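Local coordinates for pullulanase (Bacillus acidopullulyticus, PDB 2WAN), which hydrolyses the alpha-1,6-glucosidic linkages of pullulan and, as a debranching enzyme, those at the branch points of starch polysaccharides, at residues 196-202 and 241-247; 166-172 and 210-216; 865-870 and 917-921. All coordinates share one frame; numbering follows the deposited sequence.

Contact 1 of 3, residues 196-202 and 241-247; sequences PNLYQLS and TFTYIPS
Tyr199 and Tyr244, Leu201 and Phe242 are hydrogen-bonded pairs of two antiparallel neighbours, 198-202 and 241-245, the central strands of a four-stranded sheet in the X25 domain. The bond from Phe242 N to Leu201 O is short at 2.7 Å and almost straight. On the face that carries Gln200 and Thr243, these two side chains run alongside each other in the same direction, and the Thr243 hydroxyl OG1 donates to Gln200 OE1 at 2.9 Å, slightly tilted from the carbonyl plane. At the next pair on this face, Ser202 OG and Thr241 OG1 share a hydrogen bond of 2.8 Å, in which either could be the donor. The sheet packs on the three-stranded sheet of 166-170 and 208-216, consistent with a small beta-sandwich; its other face, with Phe242 and Tyr244, turns to strand 166-170, and the Phe242 ring meets Tyr212 edge-to-face. Beyond the strands, Asn197 clasps the turn at Ser247 with both ends of its amide: OD1 takes Ser247 N on an in-plane lone pair, while ND2 reaches Ser247 OG at 2.9 Å within the amide plane and also bonds Ser265 O. With CG anti to the backbone N (chi1 -160°), the amide slides past the Pro246 ring, whose CD lies 3.3 Å from Asn197 OD1.

Contact 2 of 3, residues 166-172 and 210-216; sequences AVLVGDL and YQYKIAL
Leu168 and Tyr212 interlock where strand 166-170 runs antiparallel to strand 210-216 in the three-stranded sheet of the X25 domain: Leu168 CD1 presses obliquely against the ring, 3.4 Å from Tyr212 CD1. On the same face Ile214 fills the dip between Ala166 and Leu168, its CG2 3.7 Å from Ala166 CB and its CD1 over Leu168 CA, while Leu216 CD2 closes the far side of Ala166. The other face holds a smaller fit, with Val169 CG1 lodged against Ala215 CB at 3.9 Å. Gly170 takes backbone angles that call for glycine, and a CB there would also strike Gln211 O. Past it Leu172 fills the bay between Tyr210 and Tyr212, CB against Tyr210 CD1 (3.6 Å) and CD2 against Tyr212 CB. With chi1 at 60°, Asp171 CG is tucked between its own N and C, which lets OD1 reach Gln211 N at 2.7 Å, while Asp171 N makes a longer, bent bond to Gln211 O. Leucine in place of Asp171 would probably leave Gln211 N without this acceptor and loosen the strand end. Apolar surfaces thus fit together along the strands, and beyond Gly170 a carboxylate takes over the acceptor role that backbone carbonyls fill elsewhere in the ladder.

Contact 3 of 3, residues 865-870 and 917-921; sequences WKNIIV and LILKQ
The C-terminal all-beta domain of the pullulanase, an antiparallel sheet after the catalytic barrel, holds this contact: the chain's last strand, 917-920, lies against strand 868-870, and Trp865 packs on Lys920 just beyond. Ile869 and Leu919 form the hydrogen-bonded pair at the centre; Ile869 N bonds Leu919 O at 2.8 Å and Leu919 N bonds Ile869 O in return. Their side chains run side by side, Leu919 CD1 touching Ile869 CB. The opposite face carries Ile868, Val870, Ile918 and Lys920; CG2 of Ile868 and CG2 of Ile918 meet at 4.0 Å, and Ile918 also rests on Met820 and Leu823, so that helix 811-826 packs on this face of the sheet.

Lys920 crosses the Trp865 indole at about a right angle. A chain bent at chi2 (88°) lays its methylenes along one ring face, with CG 3.6 Å from the centroid of the Trp865 six-membered ring and 13° off the normal, a CH-pi contact, while CE lies near NE1. His827 stacks on the indole as well.

The terminus itself is held by Asn867. Its N gives a nearly straight bond to Gln921 OXT, and its O receives Gln921 N at 2.9 Å. A water accepts from Lys866 N and donates to Gln921 O. The two amide side chains lie alongside each other with their planes 64° apart, and Gln921 NE2 is engaged by Ser885 O and Asp887 O, which fixes the rotation of its amide and turns OE1 to Asn867 ND2 at 2.9 Å, within the Asn867 amide plane.

Contacts 1 and 2 share one X25 domain, their centres 13 Å apart, and pack against each other: Phe242 CD2 meets Leu168 CD2 at 3.5 Å, Phe242 CZ meets Leu172 CD2 at 3.6 Å, and Tyr244 CD2 reaches Ala166 CB at 3.9 Å. Their segments alternate along the chain, and strand 198-205 passes directly into strand 208-216, so the chain links both sheets. Contact 3 stands apart, its centre about 65 Å from that of contact 1 and about 60 Å from that of contact 2, and closes the polypeptide beyond the catalytic barrel. A glycerol, probably from the crystallisation liquor, lies about 4 Å from the Lys920 side chain.

Contact 1 of 3, residues 196-202 and 241-247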
loop_
_atom_site.group_PDB
_atom_site.type_symbol
_atom_site.label_atom_id
_atom_site.label_comp_id
_atom_site.label_asym_id
_atom_site.label_seq_id
_atom_site.Cartn_x
_atom_site.Cartn_y
_atom_site.Cartn_z
ATOM N N PRO A 196 32.222 7.959 -14.054
ATOM C CA PRO A 196 31.836 8.803 -12.924
ATOM C C PRO A 196 32.304 10.264 -13.005
ATOM O O PRO A 196 31.758 11.115 -12.301
ATOM C CB PRO A 196 32.480 8.100 -11.730
ATOM C CG PRO A 196 32.535 6.685 -12.134
ATOM C CD PRO A 196 32.857 6.708 -13.593
ATOM N N ASN A 197 33.295 10.542 -13.853
ATOM C CA ASN A 197 33.792 11.913 -14.048
ATOM C C ASN A 197 33.700 12.406 -15.494
ATOM O O ASN A 197 34.468 13.276 -15.915
ATOM C CB ASN A 197 35.229 12.054 -13.517
ATOM C CG ASN A 197 35.611 13.504 -13.235
ATOM O OD1 ASN A 197 34.787 14.300 -12.783
ATOM N ND2 ASN A 197 36.869 13.846 -13.496
ATOM N N LEU A 198 32.752 11.856 -16.252
ATOM C CA LEU A 198 32.553 12.256 -17.644
ATOM C C LEU A 198 31.092 12.105 -18.070
ATOM O O LEU A 198 30.572 10.997 -18.176
ATOM C CB LEU A 198 33.483 11.466 -18.578
ATOM C CG LEU A 198 33.380 11.688 -20.092
ATOM C CD1 LEU A 198 33.803 13.093 -20.480
ATOM C CD2 LEU A 198 34.212 10.666 -20.864
ATOM N N TYR A 199 30.443 13.238 -18.317
ATOM C CA TYR A 199 29.051 13.258 -18.753
ATOM C C TYR A 199 28.953 13.877 -20.135
ATOM O O TYR A 199 29.538 14.936 -20.396
ATOM C CB TYR A 199 28.189 14.021 -17.742
ATOM C CG TYR A 199 27.861 13.209 -16.514
ATOM C CD1 TYR A 199 26.587 12.657 -16.336
ATOM C CD2 TYR A 199 28.824 12.978 -15.532
ATOM C CE1 TYR A 199 26.290 11.894 -15.197
ATOM C CE2 TYR A 199 28.543 12.220 -14.397
ATOM C CZ TYR A 199 27.278 11.678 -14.238
ATOM O OH TYR A 199 27.013 10.938 -13.106
ATOM N N GLN A 200 28.233 13.201 -21.027
ATOM C CA GLN A 200 28.150 13.630 -22.413
ATOM C C GLN A 200 26.752 13.495 -22.997
ATOM O O GLN A 200 25.937 12.691 -22.530
ATOM C CB GLN A 200 29.159 12.860 -23.278
ATOM C CG GLN A 200 30.605 13.070 -22.868
ATOM C CD GLN A 200 31.597 12.507 -23.863
ATOM O OE1 GLN A 200 32.524 13.199 -24.290
ATOM N NE2 GLN A 200 31.411 11.248 -24.236
ATOM N N LEU A 201 26.491 14.315 -24.012
ATOM C CA LEU A 201 25.314 14.200 -24.855
ATOM C C LEU A 201 25.729 14.476 -26.289
ATOM O O LEU A 201 26.451 15.443 -26.569
ATOM C CB LEU A 201 24.220 15.182 -24.423
ATOM C CG LEU A 201 22.880 15.149 -25.167
ATOM C CD1 LEU A 201 21.962 14.060 -24.610
ATOM C CD2 LEU A 201 22.197 16.502 -25.086
ATOM N N SER A 202 25.291 13.605 -27.194
ATOM C CA SER A 202 25.461 13.825 -28.622
ATOM C C SER A 202 24.099 14.066 -29.258
ATOM O O SER A 202 23.080 13.565 -28.774
ATOM C CB SER A 202 26.141 12.627 -29.287
ATOM O OG SER A 202 27.408 12.377 -28.711
ATOM N N THR A 241 29.062 16.489 -29.947
ATOM C CA THR A 241 29.109 15.966 -28.594
ATOM C C THR A 241 29.389 17.107 -27.620
ATOM O O THR A 241 30.311 17.905 -27.832
ATOM C CB THR A 241 30.150 14.831 -28.454
ATOM O OG1 THR A 241 29.777 13.751 -29.319
ATOM C CG2 THR A 241 30.212 14.309 -27.020
ATOM N N PHE A 242 28.565 17.174 -26.576
ATOM C CA PHE A 242 28.694 18.139 -25.485
ATOM C C PHE A 242 29.159 17.408 -24.240
ATOM O O PHE A 242 28.663 16.325 -23.933
ATOM C CB PHE A 242 27.355 18.839 -25.230
ATOM C CG PHE A 242 26.841 19.594 -26.419
ATOM C CD1 PHE A 242 27.156 20.939 -26.591
ATOM C CD2 PHE A 242 26.054 18.957 -27.383
ATOM C CE1 PHE A 242 26.695 21.646 -27.696
ATOM C CE2 PHE A 242 25.582 19.655 -28.488
ATOM C CZ PHE A 242 25.903 21.002 -28.651
ATOM N N THR A 243 30.114 18.003 -23.530
ATOM C CA THR A 243 30.791 17.336 -22.430
ATOM C C THR A 243 30.809 18.168 -21.153
ATOM O O THR A 243 31.063 19.370 -21.190
ATOM C CB THR A 243 32.252 16.984 -22.831
ATOM O OG1 THR A 243 32.238 16.111 -23.962
ATOM C CG2 THR A 243 32.987 16.308 -21.698
ATOM N N TYR A 244 30.535 17.516 -20.026
ATOM C CA TYR A 244 30.658 18.147 -18.721
ATOM C C TYR A 244 31.527 17.308 -17.811
ATOM O O TYR A 244 31.292 16.108 -17.659
ATOM C CB TYR A 244 29.283 18.389 -18.084
ATOM C CG TYR A 244 29.337 18.889 -16.660
ATOM C CD1 TYR A 244 29.821 20.171 -16.358
ATOM C CD2 TYR A 244 28.895 18.085 -15.600
ATOM C CE1 TYR A 244 29.866 20.632 -15.037
ATOM C CE2 TYR A 244 28.944 18.536 -14.278
ATOM C CZ TYR A 244 29.424 19.810 -14.004
ATOM O OH TYR A 244 29.459 20.258 -12.704
ATOM N N ILE A 245 32.535 17.939 -17.211
ATOM C CA ILE A 245 33.445 17.250 -16.290
ATOM C C ILE A 245 33.192 17.685 -14.847
ATOM O O ILE A 245 33.500 18.818 -14.478
ATOM C CB ILE A 245 34.947 17.483 -16.651
ATOM C CG1 ILE A 245 35.202 17.312 -18.156
ATOM C CG2 ILE A 245 35.855 16.594 -15.790
ATOM C CD1 ILE A 245 35.111 15.889 -18.670
ATOM N N PRO A 246 32.620 16.787 -14.023
ATOM C CA PRO A 246 32.284 17.130 -12.632
ATOM C C PRO A 246 33.468 17.641 -11.778
ATOM O O PRO A 246 33.300 18.592 -11.018
ATOM C CB PRO A 246 31.722 15.813 -12.075
ATOM C CG PRO A 246 31.139 15.133 -13.283
ATOM C CD PRO A 246 32.113 15.456 -14.400
ATOM N N SER A 247 34.650 17.037 -11.918
ATOM C CA SER A 247 35.820 17.425 -11.097
ATOM C C SER A 247 36.206 18.903 -11.237
ATOM O O SER A 247 36.580 19.548 -10.257
ATOM C CB SER A 247 37.038 16.540 -11.399
ATOM O OG SER A 247 37.375 16.570 -12.775
#

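Contact 2 of 3, residues 166-172 and 210-216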
loop_
_atom_site.group_PDB
_atom_site.type_symbol
_atom_site.label_atom_id
_atom_site.label_comp_id
_atom_site.label_asym_id
_atom_site.label_seq_id
_atom_site.Cartn_x
_atom_site.Cartn_y
_atom_site.Cartn_z
ATOM N N ALA A 166 23.012 17.149 -15.090
ATOM C CA ALA A 166 23.600 18.176 -15.949
ATOM C C ALA A 166 22.850 18.221 -17.269
ATOM O O ALA A 166 22.877 17.268 -18.048
ATOM C CB ALA A 166 25.074 17.895 -16.178
ATOM N N VAL A 167 22.176 19.341 -17.508
ATOM C CA VAL A 167 21.333 19.502 -18.680
ATOM C C VAL A 167 21.921 20.561 -19.602
ATOM O O VAL A 167 22.249 21.669 -19.156
ATOM C CB VAL A 167 19.896 19.928 -18.273
ATOM C CG1 VAL A 167 19.066 20.287 -19.512
ATOM C CG2 VAL A 167 19.212 18.842 -17.412
ATOM N N LEU A 168 22.050 20.210 -20.879
ATOM C CA LEU A 168 22.477 21.149 -21.911
ATOM C C LEU A 168 21.355 22.153 -22.170
ATOM O O LEU A 168 20.239 21.781 -22.574
ATOM C CB LEU A 168 22.846 20.412 -23.194
ATOM C CG LEU A 168 23.263 21.232 -24.417
ATOM C CD1 LEU A 168 24.602 21.883 -24.193
ATOM C CD2 LEU A 168 23.328 20.346 -25.640
ATOM N N VAL A 169 21.652 23.423 -21.920
ATOM C CA VAL A 169 20.663 24.484 -22.085
ATOM C C VAL A 169 21.123 25.521 -23.089
ATOM O O VAL A 169 22.321 25.793 -23.204
ATOM C CB VAL A 169 20.329 25.174 -20.739
ATOM C CG1 VAL A 169 19.645 24.208 -19.819
ATOM C CG2 VAL A 169 21.590 25.719 -20.079
ATOM N N GLY A 170 20.167 26.115 -23.800
ATOM C CA GLY A 170 20.471 27.173 -24.764
ATOM C C GLY A 170 19.422 27.266 -25.843
ATOM O O GLY A 170 18.313 26.741 -25.681
ATOM N N ASP A 171 19.770 27.926 -26.945
ATOM C CA ASP A 171 18.846 28.083 -28.076
ATOM C C ASP A 171 18.959 26.924 -29.084
ATOM O O ASP A 171 18.388 26.966 -30.184
ATOM C CB ASP A 171 19.010 29.451 -28.748
ATOM C CG ASP A 171 20.412 29.686 -29.288
ATOM O OD1 ASP A 171 21.228 28.748 -29.313
ATOM O OD2 ASP A 171 20.699 30.827 -29.695
ATOM N N LEU A 172 19.700 25.894 -28.685
ATOM C CA LEU A 172 19.848 24.672 -29.464
ATOM C C LEU A 172 18.958 23.550 -28.939
ATOM O O LEU A 172 19.001 22.431 -29.461
ATOM C CB LEU A 172 21.308 24.205 -29.464
ATOM C CG LEU A 172 22.211 24.342 -28.229
ATOM C CD1 LEU A 172 21.633 23.716 -26.970
ATOM C CD2 LEU A 172 23.567 23.746 -28.532
ATOM N N TYR A 210 24.653 29.061 -32.534
ATOM C CA TYR A 210 23.913 28.695 -31.320
ATOM C C TYR A 210 24.610 29.207 -30.067
ATOM O O TYR A 210 25.768 29.607 -30.114
ATOM C CB TYR A 210 23.801 27.175 -31.208
ATOM C CG TYR A 210 23.064 26.502 -32.343
ATOM C CD1 TYR A 210 21.679 26.337 -32.297
ATOM C CD2 TYR A 210 23.753 26.016 -33.456
ATOM C CE1 TYR A 210 20.995 25.706 -33.338
ATOM C CE2 TYR A 210 23.081 25.387 -34.502
ATOM C CZ TYR A 210 21.706 25.234 -34.436
ATOM O OH TYR A 210 21.039 24.613 -35.468
ATOM N N GLN A 211 23.894 29.189 -28.949
ATOM C CA GLN A 211 24.502 29.444 -27.647
ATOM C C GLN A 211 24.083 28.381 -26.656
ATOM O O GLN A 211 22.940 27.927 -26.680
ATOM C CB GLN A 211 24.103 30.815 -27.113
ATOM C CG GLN A 211 24.962 31.951 -27.613
ATOM C CD GLN A 211 24.695 33.225 -26.847
ATOM O OE1 GLN A 211 25.401 34.215 -26.999
ATOM N NE2 GLN A 211 23.677 33.200 -26.003
ATOM N N TYR A 212 25.004 27.985 -25.780
ATOM C CA TYR A 212 24.664 27.015 -24.750
ATOM C C TYR A 212 25.443 27.160 -23.440
ATOM O O TYR A 212 26.477 27.849 -23.370
ATOM C CB TYR A 212 24.805 25.589 -25.288
ATOM C CG TYR A 212 26.237 25.129 -25.355
ATOM C CD1 TYR A 212 26.820 24.463 -24.277
ATOM C CD2 TYR A 212 27.019 25.372 -26.488
ATOM C CE1 TYR A 212 28.145 24.038 -24.320
ATOM C CE2 TYR A 212 28.350 24.955 -26.541
ATOM C CZ TYR A 212 28.900 24.285 -25.450
ATOM O OH TYR A 212 30.208 23.862 -25.472
ATOM N N LYS A 213 24.905 26.496 -22.416
ATOM C CA LYS A 213 25.540 26.284 -21.129
ATOM C C LYS A 213 25.165 24.878 -20.639
ATOM O O LYS A 213 24.401 24.151 -21.299
ATOM C CB LYS A 213 25.056 27.307 -20.089
ATOM C CG LYS A 213 25.341 28.762 -20.412
ATOM C CD LYS A 213 25.231 29.610 -19.161
ATOM C CE LYS A 213 26.530 29.539 -18.364
ATOM N NZ LYS A 213 26.489 30.322 -17.108
ATOM N N ILE A 214 25.706 24.512 -19.483
ATOM C CA ILE A 214 25.265 23.325 -18.762
ATOM C C ILE A 214 24.664 23.795 -17.445
ATOM O O ILE A 214 25.358 24.423 -16.627
ATOM C CB ILE A 214 26.444 22.336 -18.508
ATOM C CG1 ILE A 214 27.033 21.807 -19.829
ATOM C CG2 ILE A 214 26.035 21.195 -17.574
ATOM C CD1 ILE A 214 26.131 20.891 -20.643
ATOM N N ALA A 215 23.373 23.511 -17.244
ATOM C CA ALA A 215 22.691 23.859 -15.999
ATOM C C ALA A 215 22.556 22.632 -15.122
ATOM O O ALA A 215 22.250 21.545 -15.614
ATOM C CB ALA A 215 21.313 24.473 -16.281
ATOM N N LEU A 216 22.777 22.819 -13.826
ATOM C CA LEU A 216 22.724 21.722 -12.860
ATOM C C LEU A 216 21.413 21.677 -12.085
ATOM O O LEU A 216 20.794 22.714 -11.820
ATOM C CB LEU A 216 23.897 21.807 -11.874
ATOM C CG LEU A 216 25.334 21.679 -12.401
ATOM C CD1 LEU A 216 26.277 21.339 -11.246
ATOM C CD2 LEU A 216 25.457 20.650 -13.508
#

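Contact 3 of 3, residues 865-870 and 917-921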
loop_
_atom_site.group_PDB
_atom_site.type_symbol
_atom_site.label_atom_id
_atom_site.label_comp_id
_atom_site.label_asym_id
_atom_site.label_seq_id
_atom_site.Cartn_x
_atom_site.Cartn_y
_atom_site.Cartn_z
ATOM N N TRP A 865 -33.206 -3.903 -17.015
ATOM C CA TRP A 865 -33.839 -2.613 -17.351
ATOM C C TRP A 865 -33.132 -1.997 -18.568
ATOM O O TRP A 865 -31.910 -1.835 -18.572
ATOM C CB TRP A 865 -33.779 -1.644 -16.159
ATOM C CG TRP A 865 -34.716 -2.001 -15.031
ATOM C CD1 TRP A 865 -35.770 -2.870 -15.061
ATOM C CD2 TRP A 865 -34.710 -1.417 -13.711
ATOM N NE1 TRP A 865 -36.403 -2.899 -13.815
ATOM C CE2 TRP A 865 -35.766 -2.015 -12.978
ATOM C CE3 TRP A 865 -33.885 -0.481 -13.071
ATOM C CZ2 TRP A 865 -36.049 -1.676 -11.642
ATOM C CZ3 TRP A 865 -34.154 -0.151 -11.734
ATOM C CH2 TRP A 865 -35.227 -0.742 -11.037
ATOM N N LYS A 866 -33.913 -1.641 -19.597
ATOM C CA LYS A 866 -33.349 -1.105 -20.842
ATOM C C LYS A 866 -32.548 0.188 -20.623
ATOM O O LYS A 866 -31.374 0.302 -21.028
ATOM C CB LYS A 866 -34.474 -0.845 -21.868
ATOM C CG LYS A 866 -33.951 -0.297 -23.193
ATOM C CD LYS A 866 -35.070 -0.140 -24.220
ATOM C CE LYS A 866 -34.501 0.225 -25.584
ATOM N NZ LYS A 866 -35.592 0.396 -26.603
ATOM N N ASN A 867 -33.207 1.174 -20.012
ATOM C CA ASN A 867 -32.595 2.449 -19.716
ATOM C C ASN A 867 -32.796 2.750 -18.237
ATOM O O ASN A 867 -33.913 2.564 -17.713
ATOM C CB ASN A 867 -33.263 3.563 -20.556
ATOM C CG ASN A 867 -33.016 3.404 -22.044
ATOM O OD1 ASN A 867 -31.909 3.049 -22.481
ATOM N ND2 ASN A 867 -34.052 3.665 -22.842
ATOM N N ILE A 868 -31.724 3.195 -17.583
ATOM C CA ILE A 868 -31.805 3.678 -16.208
ATOM C C ILE A 868 -31.330 5.116 -16.155
ATOM O O ILE A 868 -30.267 5.455 -16.681
ATOM C CB ILE A 868 -30.940 2.827 -15.249
ATOM C CG1 ILE A 868 -31.280 1.334 -15.407
ATOM C CG2 ILE A 868 -31.116 3.317 -13.779
ATOM C CD1 ILE A 868 -30.431 0.397 -14.563
ATOM N N ILE A 869 -32.123 5.979 -15.514
ATOM C CA ILE A 869 -31.667 7.354 -15.289
ATOM C C ILE A 869 -31.417 7.585 -13.804
ATOM O O ILE A 869 -32.218 7.182 -12.977
ATOM C CB ILE A 869 -32.660 8.419 -15.823
ATOM C CG1 ILE A 869 -32.594 8.464 -17.342
ATOM C CG2 ILE A 869 -32.337 9.824 -15.207
ATOM C CD1 ILE A 869 -33.709 9.324 -17.973
ATOM N N VAL A 870 -30.275 8.197 -13.481
ATOM C CA VAL A 870 -29.972 8.593 -12.105
ATOM C C VAL A 870 -29.699 10.104 -12.118
ATOM O O VAL A 870 -28.985 10.592 -12.992
ATOM C CB VAL A 870 -28.690 7.879 -11.570
ATOM C CG1 VAL A 870 -28.272 8.403 -10.180
ATOM C CG2 VAL A 870 -28.889 6.357 -11.525
ATOM N N LEU A 917 -32.725 10.847 -7.651
ATOM C CA LEU A 917 -33.847 10.346 -8.459
ATOM C C LEU A 917 -33.345 9.144 -9.239
ATOM O O LEU A 917 -32.243 9.189 -9.783
ATOM C CB LEU A 917 -34.301 11.424 -9.465
ATOM C CG LEU A 917 -35.351 10.997 -10.507
ATOM C CD1 LEU A 917 -36.752 11.026 -9.894
ATOM C CD2 LEU A 917 -35.267 11.873 -11.764
ATOM N N ILE A 918 -34.136 8.070 -9.285
ATOM C CA ILE A 918 -33.861 6.952 -10.180
ATOM C C ILE A 918 -35.110 6.603 -10.972
ATOM O O ILE A 918 -36.197 6.453 -10.410
ATOM C CB ILE A 918 -33.362 5.701 -9.424
ATOM C CG1 ILE A 918 -32.209 6.100 -8.495
ATOM C CG2 ILE A 918 -32.884 4.614 -10.467
ATOM C CD1 ILE A 918 -31.698 5.004 -7.606
ATOM N N LEU A 919 -34.948 6.524 -12.287
ATOM C CA LEU A 919 -36.025 6.131 -13.192
ATOM C C LEU A 919 -35.567 4.988 -14.050
ATOM O O LEU A 919 -34.372 4.805 -14.242
ATOM C CB LEU A 919 -36.329 7.254 -14.176
ATOM C CG LEU A 919 -36.527 8.658 -13.638
ATOM C CD1 LEU A 919 -36.433 9.617 -14.814
ATOM C CD2 LEU A 919 -37.862 8.771 -12.951
ATOM N N LYS A 920 -36.523 4.244 -14.599
ATOM C CA LYS A 920 -36.186 3.217 -15.588
ATOM C C LYS A 920 -37.245 3.112 -16.670
ATOM O O LYS A 920 -38.400 3.508 -16.486
ATOM C CB LYS A 920 -35.917 1.844 -14.933
ATOM C CG LYS A 920 -37.121 1.209 -14.215
ATOM C CD LYS A 920 -37.924 0.372 -15.200
ATOM C CE LYS A 920 -39.054 -0.385 -14.523
ATOM N NZ LYS A 920 -39.742 -1.230 -15.546
ATOM N N GLN A 921 -36.836 2.527 -17.789
ATOM C CA GLN A 921 -37.709 2.299 -18.914
ATOM C C GLN A 921 -37.386 0.902 -19.392
ATOM O O GLN A 921 -38.241 0.135 -19.826
ATOM C CB GLN A 921 -37.305 3.313 -19.984
ATOM C CG GLN A 921 -38.213 3.500 -21.134
ATOM C CD GLN A 921 -37.785 4.699 -21.940
ATOM O OE1 GLN A 921 -36.744 4.680 -22.602
ATOM N NE2 GLN A 921 -38.588 5.759 -21.892
ATOM O OXT GLN A 921 -36.217 0.522 -19.353
HETATM O O HOH W 1 -36.818 -2.353 -19.450
#